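Local coordinates for EmGH1 (Erythrobacter marinus, PDB 5Z87), which probably hydrolyses beta-glucosidic bonds, releasing glucose from the non-reducing ends of beta-linked sugars, at residues P66-V71 with Y93-E98; A110-V115 with A125-E130; G253-Q258 with R753-K758; R435-V440 with F475-A480; T521-D526 with L569-T574. All coordinates share one frame; numbering follows the deposited sequence.

Interaction 1: P66-V71 with Y93-E98; sequences PRAADV and YSASLE
R67 and Y93 set two flat groups side by side, pointing the same way but with their planes 55° apart, an arrangement short of a flat stack. CD2 of Y93 stands 3.9 Å above one face of the R67 guanidinium, offset toward its rim. In return, NH2 of R67 approaches the phenol ring obliquely, 3.7 Å from CE2 of Y93. One face of that ring is occupied by the next residue: CB of S94 lies above its centre. At the far end the Y93 hydroxyl is hydrogen-bonded to OE1 of E130, and the ring also meets that of F178. The chain of R67 runs straight as far as CD, where chi3 (-89°) carries NE out of line.

The backbones of R67 and Y93 form a single beta bridge. Y93 N donates to P66 O over 3.0 Å, and A68 N donates to Y93 O over 2.8 Å, so the backbone N and O of Y93 are both engaged just where helix 68-73 begins. Farther along, CB of A68 meets CB of A95 at 3.7 Å, and CB of A69 touches CD2 of L97 at 4.0 Å. A water donates to S94 O and accepts a weak bond from A69 N.

The bridge lies at the end of strand 91-93 of the TIM barrel, where Y93 helps line the pocket that holds a dithiothreitol molecule. R67 also makes a cation-pi contact with W314 of the same pocket, so its positive charge is probably steadied by the indole of W314, while beside Y93 it lies close without stacking.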
# COMPACT_ATOMS: atom_id res chain seq x y z
N PRO A 66 30.65 -13.04 12.12
CA PRO A 66 30.42 -13.98 11.01
C PRO A 66 29.61 -15.18 11.47
O PRO A 66 29.31 -15.35 12.66
CB PRO A 66 31.83 -14.40 10.60
CG PRO A 66 32.57 -14.42 11.92
CD PRO A 66 31.99 -13.22 12.71
N ARG A 67 29.28 -16.03 10.51
CA ARG A 67 28.68 -17.31 10.84
C ARG A 67 29.69 -18.18 11.58
O ARG A 67 30.89 -18.19 11.26
CB ARG A 67 28.19 -18.02 9.59
CG ARG A 67 26.84 -18.70 9.78
CD ARG A 67 26.33 -19.30 8.49
NE ARG A 67 25.54 -18.32 7.75
CZ ARG A 67 24.23 -18.14 7.91
NH1 ARG A 67 23.60 -17.20 7.21
NH2 ARG A 67 23.57 -18.91 8.77
N ALA A 68 29.20 -18.93 12.56
CA ALA A 68 30.07 -19.70 13.45
C ALA A 68 30.88 -20.76 12.72
O ALA A 68 32.02 -21.05 13.12
CB ALA A 68 29.24 -20.36 14.54
N ALA A 69 30.33 -21.36 11.66
CA ALA A 69 30.82 -22.65 11.17
C ALA A 69 32.31 -22.62 10.83
O ALA A 69 33.04 -23.56 11.17
CB ALA A 69 30.00 -23.09 9.96
N ASP A 70 32.77 -21.58 10.15
CA ASP A 70 34.17 -21.54 9.71
C ASP A 70 35.13 -21.22 10.84
O ASP A 70 36.29 -21.61 10.78
CB ASP A 70 34.35 -20.53 8.58
CG ASP A 70 33.82 -21.04 7.26
OD1 ASP A 70 33.22 -22.14 7.24
OD2 ASP A 70 34.01 -20.34 6.25
N VAL A 71 34.67 -20.48 11.84
CA VAL A 71 35.47 -20.27 13.04
C VAL A 71 35.60 -21.58 13.81
O VAL A 71 36.69 -21.94 14.26
CB VAL A 71 34.84 -19.15 13.89
CG1 VAL A 71 35.67 -18.88 15.14
CG2 VAL A 71 34.67 -17.89 13.06
N TYR A 93 27.41 -16.36 14.70
CA TYR A 93 26.00 -16.63 14.48
C TYR A 93 25.83 -18.10 14.16
O TYR A 93 26.54 -18.64 13.31
CB TYR A 93 25.46 -15.76 13.34
CG TYR A 93 24.04 -16.07 12.94
CD1 TYR A 93 23.05 -16.20 13.89
CD2 TYR A 93 23.70 -16.21 11.61
CE1 TYR A 93 21.74 -16.46 13.52
CE2 TYR A 93 22.39 -16.47 11.23
CZ TYR A 93 21.42 -16.59 12.18
OH TYR A 93 20.13 -16.86 11.78
N SER A 94 24.89 -18.74 14.85
CA SER A 94 24.45 -20.09 14.50
C SER A 94 25.54 -21.14 14.73
O SER A 94 26.02 -21.78 13.79
CB SER A 94 23.96 -20.10 13.04
OG SER A 94 23.09 -21.18 12.80
N ALA A 95 25.92 -21.33 15.99
CA ALA A 95 26.94 -22.29 16.38
C ALA A 95 26.37 -23.68 16.66
O ALA A 95 27.15 -24.63 16.81
CB ALA A 95 27.70 -21.80 17.62
N SER A 96 25.05 -23.80 16.75
CA SER A 96 24.44 -25.09 17.04
C SER A 96 24.71 -26.10 15.93
O SER A 96 24.96 -27.28 16.20
CB SER A 96 22.94 -24.90 17.23
OG SER A 96 22.50 -23.86 16.36
N LEU A 97 24.68 -25.66 14.67
CA LEU A 97 24.95 -26.49 13.48
C LEU A 97 23.98 -27.68 13.51
O LEU A 97 22.78 -27.49 13.76
CB LEU A 97 26.43 -26.86 13.43
CG LEU A 97 27.47 -25.75 13.51
CD1 LEU A 97 28.87 -26.34 13.59
CD2 LEU A 97 27.34 -24.81 12.33
N GLU A 98 24.44 -28.91 13.28
CA GLU A 98 23.58 -30.08 13.32
C GLU A 98 23.69 -30.85 14.62
O GLU A 98 23.32 -32.02 14.68
CB GLU A 98 23.88 -30.99 12.12
CG GLU A 98 23.66 -30.33 10.76
CD GLU A 98 22.24 -30.54 10.22
OE1 GLU A 98 21.74 -29.65 9.49
OE2 GLU A 98 21.63 -31.58 10.53
O HOH W 1 27.32 -21.33 11.25

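Interaction 2: A110-V115 with A125-E130; sequences AMQQEV and AFVFEE
Q112 of helix 101-116 binds the backbone of A125, just before strand 126-129, inside the beta-alpha-beta unit that runs from strand 91-93 through this helix to strand 126-129 of the TIM barrel. From CB, chi1 (-73°) sets CG beside the backbone N, and a second bend at chi2 (-78°) turns CD over to A125, 3.7 Å from its N. The amide then divides its work. OE1 of Q112 accepts from A125 N at 2.9 Å, in the carbonyl plane and on a lone pair, and it also lies against the methyl group of A125. NE2 of Q112 donates to A125 O at 3.0 Å, again on a lone pair. Because one branch accepts while the other donates, both polar atoms of a single residue are served and the amide is fixed against flipping. A125 O has a further, weak donor in Q175 NE2.

Apolar groups close around this polar pair. CE of M111 reaches both CB of A125 and CG2 of V127, while CG1 of V115 approaches CB of A125 at 4.3 Å. All five residues are buried, and NE2 of Q112, beyond its bond, rests 3.8 Å from CG2 of V127.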
# COMPACT_ATOMS: atom_id res chain seq x y z
N ALA A 110 34.65 -25.56 23.24
CA ALA A 110 35.89 -25.65 22.48
C ALA A 110 36.14 -24.37 21.68
O ALA A 110 37.27 -23.87 21.65
CB ALA A 110 35.84 -26.87 21.55
N MET A 111 35.11 -23.83 21.02
CA MET A 111 35.29 -22.64 20.20
C MET A 111 35.58 -21.42 21.07
O MET A 111 36.44 -20.60 20.73
CB MET A 111 34.05 -22.37 19.34
CG MET A 111 34.15 -21.13 18.42
SD MET A 111 32.55 -20.30 18.10
CE MET A 111 32.37 -19.42 19.66
N GLN A 112 34.88 -21.29 22.19
CA GLN A 112 35.12 -20.16 23.08
C GLN A 112 36.54 -20.16 23.61
O GLN A 112 37.16 -19.10 23.76
CB GLN A 112 34.11 -20.18 24.22
CG GLN A 112 32.71 -19.77 23.79
CD GLN A 112 32.57 -18.27 23.64
OE1 GLN A 112 33.39 -17.60 23.01
NE2 GLN A 112 31.52 -17.72 24.23
N GLN A 113 37.09 -21.35 23.90
CA GLN A 113 38.47 -21.46 24.37
C GLN A 113 39.43 -20.94 23.31
O GLN A 113 40.41 -20.26 23.64
CB GLN A 113 38.77 -22.91 24.75
CG GLN A 113 40.03 -23.17 25.56
CD GLN A 113 40.19 -24.66 25.97
OE1 GLN A 113 39.36 -25.21 26.70
NE2 GLN A 113 41.25 -25.30 25.47
N GLU A 114 39.16 -21.24 22.04
CA GLU A 114 39.95 -20.67 20.94
C GLU A 114 39.82 -19.15 20.89
O GLU A 114 40.79 -18.45 20.57
CB GLU A 114 39.51 -21.26 19.61
CG GLU A 114 39.70 -22.73 19.48
CD GLU A 114 41.15 -23.10 19.19
OE1 GLU A 114 41.98 -22.18 18.98
OE2 GLU A 114 41.44 -24.32 19.18
N VAL A 115 38.62 -18.64 21.16
CA VAL A 115 38.42 -17.20 21.14
C VAL A 115 39.13 -16.56 22.32
O VAL A 115 39.90 -15.60 22.16
CB VAL A 115 36.91 -16.88 21.16
CG1 VAL A 115 36.67 -15.39 21.26
CG2 VAL A 115 36.22 -17.49 19.94
N ALA A 125 33.29 -14.73 22.84
CA ALA A 125 32.35 -14.33 21.80
C ALA A 125 30.92 -14.31 22.31
O ALA A 125 30.54 -15.11 23.17
CB ALA A 125 32.46 -15.28 20.61
N PHE A 126 30.12 -13.38 21.80
CA PHE A 126 28.67 -13.59 21.80
C PHE A 126 28.39 -14.78 20.88
O PHE A 126 29.01 -14.93 19.83
CB PHE A 126 27.91 -12.35 21.31
CG PHE A 126 27.38 -11.48 22.42
CD1 PHE A 126 26.60 -12.00 23.44
CD2 PHE A 126 27.68 -10.12 22.46
CE1 PHE A 126 26.13 -11.19 24.47
CE2 PHE A 126 27.20 -9.30 23.50
CZ PHE A 126 26.43 -9.84 24.50
N VAL A 127 27.49 -15.65 21.31
CA VAL A 127 27.08 -16.81 20.52
C VAL A 127 25.60 -16.59 20.24
O VAL A 127 24.76 -16.80 21.12
CB VAL A 127 27.33 -18.13 21.25
CG1 VAL A 127 26.85 -19.32 20.41
CG2 VAL A 127 28.81 -18.27 21.58
N PHE A 128 25.27 -16.16 19.03
CA PHE A 128 23.92 -15.73 18.69
C PHE A 128 23.16 -16.88 18.04
O PHE A 128 23.65 -17.48 17.08
CB PHE A 128 23.94 -14.52 17.74
CG PHE A 128 24.37 -13.23 18.39
CD1 PHE A 128 23.61 -12.66 19.40
CD2 PHE A 128 25.53 -12.58 17.97
CE1 PHE A 128 23.99 -11.46 20.00
CE2 PHE A 128 25.91 -11.38 18.55
CZ PHE A 128 25.14 -10.83 19.59
N GLU A 129 21.97 -17.17 18.55
CA GLU A 129 21.10 -18.18 17.94
C GLU A 129 19.75 -17.54 17.66
O GLU A 129 19.51 -16.38 18.01
CB GLU A 129 20.99 -19.42 18.83
CG GLU A 129 22.34 -20.11 19.11
CD GLU A 129 22.87 -20.87 17.91
OE1 GLU A 129 24.06 -21.25 17.93
OE2 GLU A 129 22.11 -21.10 16.94
N GLU A 130 18.86 -18.28 17.01
CA GLU A 130 17.49 -17.83 16.75
C GLU A 130 16.56 -18.48 17.77
O GLU A 130 16.67 -19.68 18.02
CB GLU A 130 17.03 -18.19 15.33
CG GLU A 130 17.93 -17.68 14.24
CD GLU A 130 17.75 -16.20 13.96
OE1 GLU A 130 18.49 -15.68 13.08
OE2 GLU A 130 16.89 -15.56 14.60

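Interaction 3: G253-Q258 with R753-K758; sequences GPVEMQ and RDADGK. With EDO (1,2-ethanediol), chain K.
Q258 and R753 are brought together by differently shaped chains. In Q258, chi1 (-80°) holds CG beside the backbone N and chi2 (-71°) bends CD over G757, whereas R753 runs extended from CG to NE; the two side chains cross at about a right angle. OE1 of Q258 thus lies 3.5 Å from CD of R753 and 3.4 Å from CA of G757, while CG of Q258 sits 3.4 Å from D754 O. NE2 of Q258 donates to a water that donates to A755 O.

The contact ties the first turn of helix 254-261, in the family's N-terminal barrel domain, to a type I beta turn, D754 to G757, of the fibronectin type III-like domain. D754 OD1 receives D756 N, an Asx turn, and K758 N, while NH1 of R753 reaches over to G757 O at 2.8 Å. A 1,2-ethanediol, probably from the crystallisation liquor, donates through O1 to D756 O. An alanine in place of Q258 would probably open a gap over G757 and leave the bridging water without its NE2 donor. CB of P254 meets CB of A755 at 3.7 Å. V255 N and E256 N bond to D285 of the second subunit.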
# COMPACT_ATOMS: atom_id res chain seq x y z
N GLY A 253 4.84 7.53 7.62
CA GLY A 253 4.99 8.88 8.10
C GLY A 253 5.52 8.91 9.53
O GLY A 253 5.49 7.89 10.24
N PRO A 254 6.01 10.07 9.98
CA PRO A 254 6.59 10.13 11.33
C PRO A 254 5.59 9.91 12.45
O PRO A 254 5.94 9.30 13.46
CB PRO A 254 7.22 11.53 11.39
CG PRO A 254 6.54 12.31 10.27
CD PRO A 254 6.26 11.30 9.20
N VAL A 255 4.34 10.36 12.30
CA VAL A 255 3.37 10.12 13.37
C VAL A 255 2.95 8.66 13.38
O VAL A 255 2.87 8.03 14.45
CB VAL A 255 2.17 11.06 13.21
CG1 VAL A 255 1.15 10.79 14.29
CG2 VAL A 255 2.64 12.52 13.28
N GLU A 256 2.67 8.09 12.21
CA GLU A 256 2.44 6.66 12.09
C GLU A 256 3.60 5.86 12.72
O GLU A 256 3.38 4.95 13.52
CB GLU A 256 2.26 6.29 10.62
CG GLU A 256 2.05 4.80 10.36
CD GLU A 256 2.08 4.45 8.87
OE1 GLU A 256 2.52 5.30 8.07
OE2 GLU A 256 1.68 3.33 8.50
N MET A 257 4.84 6.24 12.39
CA MET A 257 6.00 5.55 12.95
C MET A 257 6.00 5.60 14.48
O MET A 257 6.26 4.59 15.15
CB MET A 257 7.28 6.15 12.39
CG MET A 257 8.54 5.60 13.01
SD MET A 257 8.92 3.90 12.54
CE MET A 257 9.43 4.08 10.84
N GLN A 258 5.64 6.75 15.05
CA GLN A 258 5.65 6.92 16.50
C GLN A 258 4.53 6.13 17.19
O GLN A 258 4.71 5.67 18.32
CB GLN A 258 5.53 8.41 16.86
CG GLN A 258 6.86 9.18 16.74
CD GLN A 258 7.85 8.79 17.84
OE1 GLN A 258 7.46 8.34 18.90
NE2 GLN A 258 9.14 8.98 17.57
N ARG A 753 1.57 10.38 20.16
CA ARG A 753 2.89 10.99 20.03
C ARG A 753 2.99 11.77 18.73
O ARG A 753 2.56 11.29 17.68
CB ARG A 753 3.97 9.92 20.09
CG ARG A 753 3.99 9.20 21.43
CD ARG A 753 5.31 8.47 21.66
NE ARG A 753 5.27 7.78 22.94
CZ ARG A 753 5.70 8.32 24.08
NH1 ARG A 753 6.24 9.53 24.09
NH2 ARG A 753 5.60 7.63 25.20
N ASP A 754 3.55 12.99 18.80
CA ASP A 754 3.73 13.80 17.60
C ASP A 754 4.93 13.28 16.81
O ASP A 754 5.56 12.28 17.16
CB ASP A 754 3.84 15.28 17.95
CG ASP A 754 5.14 15.65 18.69
OD1 ASP A 754 6.18 14.95 18.59
OD2 ASP A 754 5.12 16.71 19.36
N ALA A 755 5.29 13.99 15.73
CA ALA A 755 6.35 13.50 14.85
C ALA A 755 7.70 13.43 15.56
O ALA A 755 8.59 12.72 15.09
CB ALA A 755 6.45 14.37 13.59
N ASP A 756 7.86 14.14 16.68
CA ASP A 756 9.10 14.12 17.46
C ASP A 756 9.08 13.11 18.61
O ASP A 756 10.10 12.96 19.28
CB ASP A 756 9.40 15.51 18.01
CG ASP A 756 9.44 16.57 16.93
OD1 ASP A 756 9.98 16.28 15.84
OD2 ASP A 756 8.92 17.68 17.17
N GLY A 757 7.96 12.43 18.85
CA GLY A 757 7.86 11.50 19.95
C GLY A 757 7.27 12.07 21.22
O GLY A 757 7.23 11.38 22.24
N LYS A 758 6.80 13.31 21.18
CA LYS A 758 6.24 13.96 22.35
C LYS A 758 4.79 13.55 22.53
O LYS A 758 3.98 13.67 21.60
CB LYS A 758 6.37 15.48 22.21
CG LYS A 758 5.93 16.30 23.41
CD LYS A 758 5.72 17.74 22.97
CE LYS A 758 5.19 18.60 24.10
NZ LYS A 758 4.65 19.89 23.58
C1 EDO K . 10.54 11.23 23.03
O1 EDO K . 10.33 12.47 22.33
C2 EDO K . 10.69 11.55 24.51
O2 EDO K . 9.42 11.44 25.18
O HOH W 2 9.04 9.70 13.90
O HOH W 3 10.51 10.94 15.69

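Interaction 4: R435-V440 with F475-A480; sequences RKMLVV and FEVEYA
K436 and E478 form a salt bridge across two parallel strands, 436-440 and 476-480, which are joined through helix 462-473 as a beta-alpha-beta unit at the edge of the mixed sheet in the family's C-terminal domain. NZ of K436 is modelled 2.5 Å from OE1 of E478, a very short separation whose exact value is doubtful. The lysine runs extended, CG anti to the backbone N (chi1 -166°), until a bend at chi4 (-108°) swings NZ aside. E476 lies alongside it, pointing the same way, with OE1 3.1 Å from CE of K436 but beyond salt-bridge range of NZ. NZ also forms a salt bridge with OD1 of D524, so this amine probably offsets several negative charges. An alanine in place of K436 would probably leave E478 and D524 without their shared cation.

L438 and A480 continue the face that carries this lysine, CD1 of L438 meeting CB of A480 at 3.9 Å. On the opposite face CE of M437 crosses to CE1 of F475 at 4.0 Å, and CG2 of V439 touches CG1 of V477; L466 of helix 462-473 packs on both M437 and V439.

A parallel ladder of backbone bonds positions these groups, starting with E476 N to R435 O. M437 N donates to E476 O and V439 N to E478 O, while M437 O accepts from E478 N and V439 O from A480 N. Strand 527-533 bonds the other edge of 436-440. The ring of Y479 leans obliquely toward the last of these carbonyls, its CD1 3.3 Å from V439 O.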
# COMPACT_ATOMS: atom_id res chain seq x y z
N ARG A 435 -17.38 -43.54 15.25
CA ARG A 435 -16.93 -44.87 14.90
C ARG A 435 -15.70 -44.87 14.00
O ARG A 435 -14.69 -45.49 14.34
CB ARG A 435 -18.06 -45.69 14.25
CG ARG A 435 -17.54 -46.83 13.37
CD ARG A 435 -18.64 -47.81 12.90
NE ARG A 435 -19.08 -47.56 11.52
CZ ARG A 435 -18.31 -47.63 10.44
NH1 ARG A 435 -17.03 -47.95 10.53
NH2 ARG A 435 -18.83 -47.37 9.24
N LYS A 436 -15.75 -44.18 12.86
CA LYS A 436 -14.63 -44.19 11.92
C LYS A 436 -14.40 -42.79 11.37
O LYS A 436 -15.22 -42.28 10.60
CB LYS A 436 -14.88 -45.18 10.78
CG LYS A 436 -13.64 -45.50 9.97
CD LYS A 436 -13.96 -46.44 8.82
CE LYS A 436 -12.69 -47.01 8.21
NZ LYS A 436 -12.39 -46.45 6.86
N MET A 437 -13.27 -42.18 11.75
CA MET A 437 -12.93 -40.82 11.36
C MET A 437 -11.86 -40.83 10.28
O MET A 437 -10.82 -41.48 10.44
CB MET A 437 -12.46 -40.02 12.57
CG MET A 437 -11.75 -38.73 12.20
SD MET A 437 -10.85 -38.00 13.58
CE MET A 437 -12.12 -37.68 14.79
N LEU A 438 -12.11 -40.12 9.18
CA LEU A 438 -11.11 -39.88 8.15
C LEU A 438 -10.35 -38.60 8.46
O LEU A 438 -10.96 -37.53 8.59
CB LEU A 438 -11.75 -39.77 6.77
CG LEU A 438 -10.83 -39.26 5.66
CD1 LEU A 438 -9.74 -40.29 5.33
CD2 LEU A 438 -11.60 -38.89 4.42
N VAL A 439 -9.03 -38.70 8.60
CA VAL A 439 -8.15 -37.55 8.75
C VAL A 439 -7.43 -37.36 7.42
O VAL A 439 -6.67 -38.24 6.99
CB VAL A 439 -7.15 -37.74 9.90
CG1 VAL A 439 -6.24 -36.53 10.04
CG2 VAL A 439 -7.89 -37.99 11.20
N VAL A 440 -7.68 -36.23 6.75
CA VAL A 440 -7.30 -36.04 5.36
C VAL A 440 -6.80 -34.62 5.13
O VAL A 440 -7.30 -33.66 5.73
CB VAL A 440 -8.50 -36.35 4.43
CG1 VAL A 440 -9.74 -35.67 4.96
CG2 VAL A 440 -8.23 -35.91 3.00
N PHE A 475 -12.48 -45.62 18.94
CA PHE A 475 -12.98 -45.48 17.59
C PHE A 475 -11.80 -45.55 16.63
O PHE A 475 -10.64 -45.48 17.03
CB PHE A 475 -13.80 -44.19 17.41
CG PHE A 475 -13.01 -42.92 17.55
CD1 PHE A 475 -12.34 -42.38 16.46
CD2 PHE A 475 -12.96 -42.24 18.76
CE1 PHE A 475 -11.62 -41.20 16.58
CE2 PHE A 475 -12.25 -41.06 18.88
CZ PHE A 475 -11.57 -40.55 17.79
N GLU A 476 -12.13 -45.70 15.35
CA GLU A 476 -11.15 -45.94 14.30
C GLU A 476 -10.80 -44.66 13.57
O GLU A 476 -11.61 -43.72 13.48
CB GLU A 476 -11.69 -46.97 13.31
CG GLU A 476 -10.68 -47.48 12.31
CD GLU A 476 -11.28 -48.51 11.38
OE1 GLU A 476 -10.88 -48.55 10.19
OE2 GLU A 476 -12.16 -49.28 11.84
N VAL A 477 -9.59 -44.62 13.02
CA VAL A 477 -9.08 -43.50 12.24
C VAL A 477 -8.48 -44.06 10.95
O VAL A 477 -7.68 -44.99 10.99
CB VAL A 477 -8.03 -42.69 13.02
CG1 VAL A 477 -7.06 -41.98 12.07
CG2 VAL A 477 -8.71 -41.70 13.94
N GLU A 478 -8.88 -43.49 9.82
CA GLU A 478 -8.16 -43.71 8.57
C GLU A 478 -7.59 -42.39 8.08
O GLU A 478 -8.05 -41.31 8.46
CB GLU A 478 -9.05 -44.33 7.49
CG GLU A 478 -8.24 -45.05 6.42
CD GLU A 478 -9.05 -46.09 5.66
OE1 GLU A 478 -9.98 -46.67 6.26
OE2 GLU A 478 -8.74 -46.33 4.47
N TYR A 479 -6.57 -42.49 7.23
CA TYR A 479 -5.85 -41.33 6.75
C TYR A 479 -5.81 -41.37 5.23
O TYR A 479 -5.60 -42.43 4.64
CB TYR A 479 -4.42 -41.27 7.29
CG TYR A 479 -3.48 -40.42 6.45
CD1 TYR A 479 -3.56 -39.04 6.46
CD2 TYR A 479 -2.52 -41.01 5.64
CE1 TYR A 479 -2.71 -38.26 5.69
CE2 TYR A 479 -1.67 -40.25 4.86
CZ TYR A 479 -1.76 -38.87 4.89
OH TYR A 479 -0.91 -38.11 4.12
N ALA A 480 -6.02 -40.22 4.62
CA ALA A 480 -5.83 -40.02 3.20
C ALA A 480 -5.05 -38.74 2.97
O ALA A 480 -5.23 -37.75 3.70
CB ALA A 480 -7.17 -39.98 2.45

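Interaction 5: T521-D526 with L569-T574; sequences TAQDCD and LALGKT
A522 to C525 and L569 to G572 each fold as a type I beta turn at the end of a helix, and G572 then leaves helical geometry with a positive phi of 77°. Out of the second turn comes K573, whose side chain reaches across to the carbonyls of the first. CG of K573 passes 3.4 Å from C525 O, and bends at chi2 and chi4 let the chain curl over the turn, the latter (-51°) setting NZ among the oxygens. NZ of K573 donates to Q523 O at 2.8 Å, coming from above that carbonyl plane, and to C525 O at 2.9 Å, tilted from its plane. A third bond, to A522 O at 3.3 Å, is weak.

L571 packs beside the first turn. Its CD1 touches CB of A522 at 3.6 Å, and its CD2 lies near NE2 of Q523, the two side chains crossing at about a right angle. Farther along, T574 begins strand 574-580, next to strand 527-533, and its CB rests 3.6 Å from D526 O. D524 and D526 are engaged at the start of the neighbouring strand 436-440: D524 with NZ of K436, and D526 with the backbone N of R435 and K436.

K573 therefore brings its positive charge to main-chain oxygens at and just beyond the C-terminal end of helix 508-522, the partly negative end of the helix dipole, which probably favours the charged amine.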
# COMPACT_ATOMS: atom_id res chain seq x y z
N THR A 521 -12.34 -43.36 0.19
CA THR A 521 -12.05 -43.71 1.58
C THR A 521 -13.07 -43.11 2.55
O THR A 521 -13.32 -43.68 3.62
CB THR A 521 -10.64 -43.23 1.93
OG1 THR A 521 -9.72 -43.69 0.93
CG2 THR A 521 -10.20 -43.73 3.30
N ALA A 522 -13.66 -41.98 2.20
CA ALA A 522 -14.56 -41.28 3.12
C ALA A 522 -15.95 -41.92 3.21
O ALA A 522 -16.68 -41.61 4.17
CB ALA A 522 -14.68 -39.81 2.69
N GLN A 523 -16.31 -42.80 2.27
CA GLN A 523 -17.68 -43.30 2.20
C GLN A 523 -18.08 -44.05 3.47
O GLN A 523 -19.23 -43.96 3.90
CB GLN A 523 -17.84 -44.21 0.98
CG GLN A 523 -17.48 -43.54 -0.34
CD GLN A 523 -18.45 -42.44 -0.74
OE1 GLN A 523 -19.53 -42.28 -0.14
NE2 GLN A 523 -18.08 -41.66 -1.76
N ASP A 524 -17.15 -44.76 4.09
CA ASP A 524 -17.43 -45.53 5.29
C ASP A 524 -17.13 -44.76 6.58
O ASP A 524 -17.29 -45.32 7.67
CB ASP A 524 -16.66 -46.85 5.28
CG ASP A 524 -15.23 -46.69 4.78
OD1 ASP A 524 -14.33 -46.43 5.60
OD2 ASP A 524 -15.02 -46.82 3.55
N CYS A 525 -16.74 -43.49 6.48
CA CYS A 525 -16.39 -42.70 7.66
C CYS A 525 -17.55 -41.80 8.04
O CYS A 525 -18.15 -41.15 7.17
CB CYS A 525 -15.13 -41.88 7.39
SG CYS A 525 -13.69 -42.90 6.93
N ASP A 526 -17.88 -41.76 9.33
CA ASP A 526 -18.93 -40.87 9.81
C ASP A 526 -18.44 -39.46 10.13
O ASP A 526 -19.26 -38.54 10.20
CB ASP A 526 -19.63 -41.46 11.04
CG ASP A 526 -18.66 -42.11 12.00
OD1 ASP A 526 -17.83 -42.90 11.51
OD2 ASP A 526 -18.74 -41.85 13.22
N LEU A 569 -17.10 -32.28 1.38
CA LEU A 569 -18.29 -31.71 1.98
C LEU A 569 -19.55 -32.21 1.29
O LEU A 569 -20.58 -32.41 1.94
CB LEU A 569 -18.21 -30.18 1.93
CG LEU A 569 -17.24 -29.56 2.95
CD1 LEU A 569 -16.92 -28.11 2.61
CD2 LEU A 569 -17.79 -29.66 4.35
N ALA A 570 -19.47 -32.47 -0.02
CA ALA A 570 -20.64 -32.91 -0.77
C ALA A 570 -21.14 -34.28 -0.30
O ALA A 570 -22.28 -34.63 -0.59
CB ALA A 570 -20.30 -32.95 -2.26
N LEU A 571 -20.32 -35.03 0.43
CA LEU A 571 -20.72 -36.33 0.95
C LEU A 571 -21.74 -36.22 2.08
O LEU A 571 -22.39 -37.22 2.40
CB LEU A 571 -19.49 -37.10 1.43
CG LEU A 571 -18.37 -37.26 0.40
CD1 LEU A 571 -17.31 -38.25 0.86
CD2 LEU A 571 -18.92 -37.65 -0.96
N GLY A 572 -21.88 -35.06 2.70
CA GLY A 572 -22.90 -34.90 3.72
C GLY A 572 -22.58 -35.49 5.07
O GLY A 572 -23.47 -35.56 5.92
N LYS A 573 -21.34 -35.91 5.31
CA LYS A 573 -20.96 -36.39 6.63
C LYS A 573 -20.61 -35.22 7.54
O LYS A 573 -20.48 -34.07 7.11
CB LYS A 573 -19.79 -37.36 6.53
CG LYS A 573 -20.14 -38.68 5.86
CD LYS A 573 -19.23 -38.96 4.68
CE LYS A 573 -19.68 -40.20 3.91
NZ LYS A 573 -19.89 -41.36 4.81
N THR A 574 -20.46 -35.52 8.83
CA THR A 574 -19.92 -34.56 9.79
C THR A 574 -18.50 -34.17 9.39
O THR A 574 -17.60 -35.01 9.41
CB THR A 574 -19.95 -35.14 11.20
OG1 THR A 574 -21.25 -35.67 11.45
CG2 THR A 574 -19.63 -34.08 12.24

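In the fold
From the N terminus, interaction 1 closes a short loop within the barrel domain, joining the start of helix 68-73 to the end of strand 91-93. Interaction 2 follows in series, tying helix 101-116 to strand 126-129; the two touch, their centres 9 Å apart. Interaction 3 then opens at helix 254-261 and closes almost 500 residues later, joining the barrel to the fibronectin type III-like domain. Within that long span lie interactions 4 and 5, again in series: the first pairs two strands of the C-terminal domain's sheet, the second links turns beside it. These also touch, with centres 11 Å apart. No two of the five cross.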